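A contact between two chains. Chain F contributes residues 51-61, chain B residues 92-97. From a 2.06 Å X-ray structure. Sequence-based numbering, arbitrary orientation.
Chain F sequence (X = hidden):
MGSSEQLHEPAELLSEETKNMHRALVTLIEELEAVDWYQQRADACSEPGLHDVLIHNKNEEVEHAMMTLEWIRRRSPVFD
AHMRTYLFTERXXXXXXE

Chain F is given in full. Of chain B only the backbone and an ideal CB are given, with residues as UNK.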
# COMPACT_ATOMS: atom_id res chain seq x y z
N HIS F 51 -6.03 -8.02 -27.88
CA HIS F 51 -6.97 -8.94 -27.25
C HIS F 51 -6.52 -10.39 -27.41
O HIS F 51 -6.62 -11.18 -26.47
CB HIS F 51 -8.36 -8.74 -27.84
CG HIS F 51 -9.34 -9.81 -27.47
ND1 HIS F 51 -9.43 -11.00 -28.16
CD2 HIS F 51 -10.27 -9.88 -26.49
CE1 HIS F 51 -10.37 -11.75 -27.62
NE2 HIS F 51 -10.90 -11.10 -26.60
N ASP F 52 -6.02 -10.74 -28.60
CA ASP F 52 -5.65 -12.13 -28.86
C ASP F 52 -4.40 -12.53 -28.08
O ASP F 52 -4.30 -13.67 -27.61
CB ASP F 52 -5.43 -12.33 -30.36
CG ASP F 52 -6.65 -11.97 -31.18
OD1 ASP F 52 -7.78 -12.20 -30.70
OD2 ASP F 52 -6.49 -11.45 -32.31
N VAL F 53 -3.44 -11.62 -27.94
CA VAL F 53 -2.26 -11.92 -27.14
C VAL F 53 -2.64 -12.11 -25.68
O VAL F 53 -2.15 -13.03 -25.01
CB VAL F 53 -1.20 -10.82 -27.32
CG1 VAL F 53 -0.00 -11.05 -26.39
CG2 VAL F 53 -0.73 -10.77 -28.77
N LEU F 54 -3.53 -11.26 -25.16
CA LEU F 54 -3.92 -11.35 -23.76
C LEU F 54 -4.62 -12.67 -23.46
O LEU F 54 -4.31 -13.35 -22.47
CB LEU F 54 -4.82 -10.17 -23.39
CG LEU F 54 -4.16 -8.78 -23.43
CD1 LEU F 54 -5.21 -7.68 -23.38
CD2 LEU F 54 -3.17 -8.61 -22.29
N ILE F 55 -5.57 -13.07 -24.32
CA ILE F 55 -6.28 -14.33 -24.12
C ILE F 55 -5.31 -15.50 -24.19
O ILE F 55 -5.32 -16.39 -23.34
CB ILE F 55 -7.42 -14.46 -25.15
CG1 ILE F 55 -8.45 -13.34 -24.96
CG2 ILE F 55 -8.09 -15.84 -25.05
CD1 ILE F 55 -9.15 -13.32 -23.61
N HIS F 56 -4.46 -15.51 -25.22
CA HIS F 56 -3.50 -16.61 -25.37
C HIS F 56 -2.62 -16.73 -24.13
O HIS F 56 -2.45 -17.82 -23.58
CB HIS F 56 -2.65 -16.39 -26.61
CG HIS F 56 -1.49 -17.33 -26.72
ND1 HIS F 56 -0.26 -17.06 -26.17
CD2 HIS F 56 -1.38 -18.55 -27.31
CE1 HIS F 56 0.57 -18.06 -26.42
NE2 HIS F 56 -0.09 -18.98 -27.11
N ASN F 57 -2.03 -15.62 -23.69
CA ASN F 57 -1.13 -15.69 -22.55
C ASN F 57 -1.89 -15.91 -21.25
O ASN F 57 -1.37 -16.54 -20.32
CB ASN F 57 -0.26 -14.44 -22.49
CG ASN F 57 0.68 -14.34 -23.68
OD1 ASN F 57 0.90 -15.32 -24.40
ND2 ASN F 57 1.24 -13.16 -23.90
N LYS F 58 -3.14 -15.44 -21.17
CA LYS F 58 -4.00 -15.78 -20.05
C LYS F 58 -4.09 -17.29 -19.86
O LYS F 58 -3.97 -17.80 -18.74
CB LYS F 58 -5.40 -15.20 -20.26
CG LYS F 58 -6.44 -15.61 -19.22
CD LYS F 58 -7.76 -16.00 -19.88
CE LYS F 58 -8.74 -16.56 -18.87
NZ LYS F 58 -10.14 -16.56 -19.38
N ASN F 59 -4.31 -18.01 -20.96
CA ASN F 59 -4.50 -19.46 -20.88
C ASN F 59 -3.21 -20.17 -20.46
O ASN F 59 -3.27 -21.20 -19.79
CB ASN F 59 -5.01 -19.99 -22.21
CG ASN F 59 -6.39 -19.47 -22.55
OD1 ASN F 59 -7.16 -19.10 -21.66
ND2 ASN F 59 -6.71 -19.43 -23.84
N GLU F 60 -2.06 -19.62 -20.84
CA GLU F 60 -0.80 -20.18 -20.35
C GLU F 60 -0.58 -19.85 -18.88
O GLU F 60 0.08 -20.62 -18.17
CB GLU F 60 0.36 -19.68 -21.21
CG GLU F 60 0.33 -20.25 -22.64
CD GLU F 60 1.58 -19.94 -23.45
OE1 GLU F 60 2.44 -19.17 -22.97
OE2 GLU F 60 1.70 -20.46 -24.58
N GLU F 61 -1.13 -18.73 -18.40
CA GLU F 61 -1.10 -18.48 -16.96
C GLU F 61 -1.91 -19.52 -16.21
O GLU F 61 -1.50 -19.98 -15.14
CB GLU F 61 -1.61 -17.07 -16.65
CG GLU F 61 -0.74 -15.95 -17.20
CD GLU F 61 0.71 -16.06 -16.76
OE1 GLU F 61 0.98 -15.92 -15.55
OE2 GLU F 61 1.57 -16.29 -17.63
N UNK B 92 1.53 -11.80 -37.68
CA UNK B 92 0.86 -11.81 -36.37
C UNK B 92 1.72 -12.45 -35.29
O UNK B 92 2.37 -13.47 -35.51
CB UNK B 92 -0.47 -12.55 -36.47
N UNK B 93 1.70 -11.83 -34.11
CA UNK B 93 2.64 -12.19 -33.05
C UNK B 93 2.47 -13.65 -32.65
O UNK B 93 3.45 -14.38 -32.47
CB UNK B 93 2.45 -11.28 -31.83
N UNK B 94 1.22 -14.11 -32.51
CA UNK B 94 0.99 -15.47 -32.04
C UNK B 94 1.49 -16.52 -33.03
O UNK B 94 1.70 -17.68 -32.63
CB UNK B 94 -0.50 -15.68 -31.77
N UNK B 95 1.70 -16.16 -34.29
CA UNK B 95 2.20 -17.10 -35.29
C UNK B 95 3.71 -17.30 -35.21
O UNK B 95 4.24 -18.14 -35.94
CB UNK B 95 1.82 -16.62 -36.69
N UNK B 96 4.41 -16.55 -34.35
CA UNK B 96 5.85 -16.68 -34.21
C UNK B 96 6.27 -17.65 -33.11
O UNK B 96 7.46 -17.97 -33.02
CB UNK B 96 6.46 -15.30 -33.94
N UNK B 97 5.33 -18.11 -32.29
CA UNK B 97 5.66 -19.04 -31.21
C UNK B 97 5.68 -20.48 -31.71
O UNK B 97 5.64 -20.73 -32.92
CB UNK B 97 4.66 -18.90 -30.06

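Chain F presents one side of a continuous helix. Asp52(F), Val53(F), His56(F) and Glu60(F) line the side that meets chain B. Chain B meets it with a short segment, positions 93 to 95 of which form a 3-10 turn.

Position 92 has no part of chain F within 5.5 Å of its ideal CB. Its phi/psi of -50/139 lies in the extended region and allows many residues, proline among them. The residue is Pro92(B). Pro92(B) O accepts a hydrogen bond from the backbone N of position 95 at 3.0 Å, which helps close the turn.

Position 93 points its CA-to-CB bond toward the helix. The ideal CB lies 4.4 Å from Val53(F) CG2, so the nearest surface is a methyl group. An apolar side chain suits this: valine, isoleucine, leucine or methionine. The residue is Ile93(B). Ile93(B) CB makes the apolar contact with Val53(F) CG2 at 4.4 Å.

Position 94 also points toward chain F; its CA and Val53(F) CA, 6.9 Å apart, are the nearest CA pair. The ideal CB is still 5.4 Å from His56(F) CD2, which leaves room for a side chain to reach between Asp52(F) and the imidazole. Leucine or methionine would fill that space well, and an aromatic ring might also be considered. The residue is Leu94(B), with chi1 m and chi2 t. Leu94(B) CD2 sits over one face of the His56(F) ring, 3.6 Å from the ring centroid, in a CH-pi contact. Leu94(B) CD1 lies 3.6 Å from Asp52(F) O and 4.0 Å from Asp52(F) CB. Asp52(F) O already accepts a hydrogen bond from His56(F) N at 3.0 Å, so packing a methyl against it does not cost the helix this bond.

Positions 95 and 96 have no part of chain F within 5.5 Å of their ideal CB atoms. Chain F sets little preference at either. The residues are Glu95(B) and Leu96(B), and neither touches the helix stretch.

Position 97 points toward chain F, but across a gap that only a long side chain can span. His56(F) and the carboxylate of Glu60(F) lie ahead. A base or an amide suits that carboxylate; an acid or amide could sit by the imidazole. Chain F does not settle the choice. The residue is Glu97(B), extended with chi1 and chi2 both t. Glu97(B) OE1 lies 3.4 Å from His56(F) CE1. Glu97(B) OE2 comes within 3.1 Å of Glu60(F) OE2. These are two acceptors and like charges, so the pair is not a hydrogen bond.

Chain B (92-97) PILELE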
# COMPACT_ATOMS: atom_id res chain seq x y z
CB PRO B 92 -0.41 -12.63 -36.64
CG PRO B 92 -0.71 -12.37 -38.08
CD PRO B 92 0.62 -12.23 -38.76
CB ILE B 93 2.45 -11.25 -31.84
CG1 ILE B 93 2.91 -9.84 -32.22
CG2 ILE B 93 3.23 -11.74 -30.63
CD1 ILE B 93 2.35 -8.75 -31.33
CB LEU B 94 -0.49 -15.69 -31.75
CG LEU B 94 -1.04 -14.92 -30.54
CD1 LEU B 94 -2.55 -15.11 -30.43
CD2 LEU B 94 -0.36 -15.37 -29.25
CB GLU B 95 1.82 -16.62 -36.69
CG GLU B 95 0.36 -16.82 -37.04
CD GLU B 95 0.00 -16.31 -38.42
OE1 GLU B 95 0.93 -16.01 -39.20
OE2 GLU B 95 -1.20 -16.19 -38.72
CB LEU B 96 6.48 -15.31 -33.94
CG LEU B 96 6.33 -14.28 -35.06
CD1 LEU B 96 6.50 -12.87 -34.50
CD2 LEU B 96 7.34 -14.54 -36.16
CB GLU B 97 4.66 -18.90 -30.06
CG GLU B 97 4.96 -19.81 -28.87
CD GLU B 97 4.10 -19.48 -27.66
OE1 GLU B 97 3.79 -18.29 -27.45
OE2 GLU B 97 3.75 -20.42 -26.91
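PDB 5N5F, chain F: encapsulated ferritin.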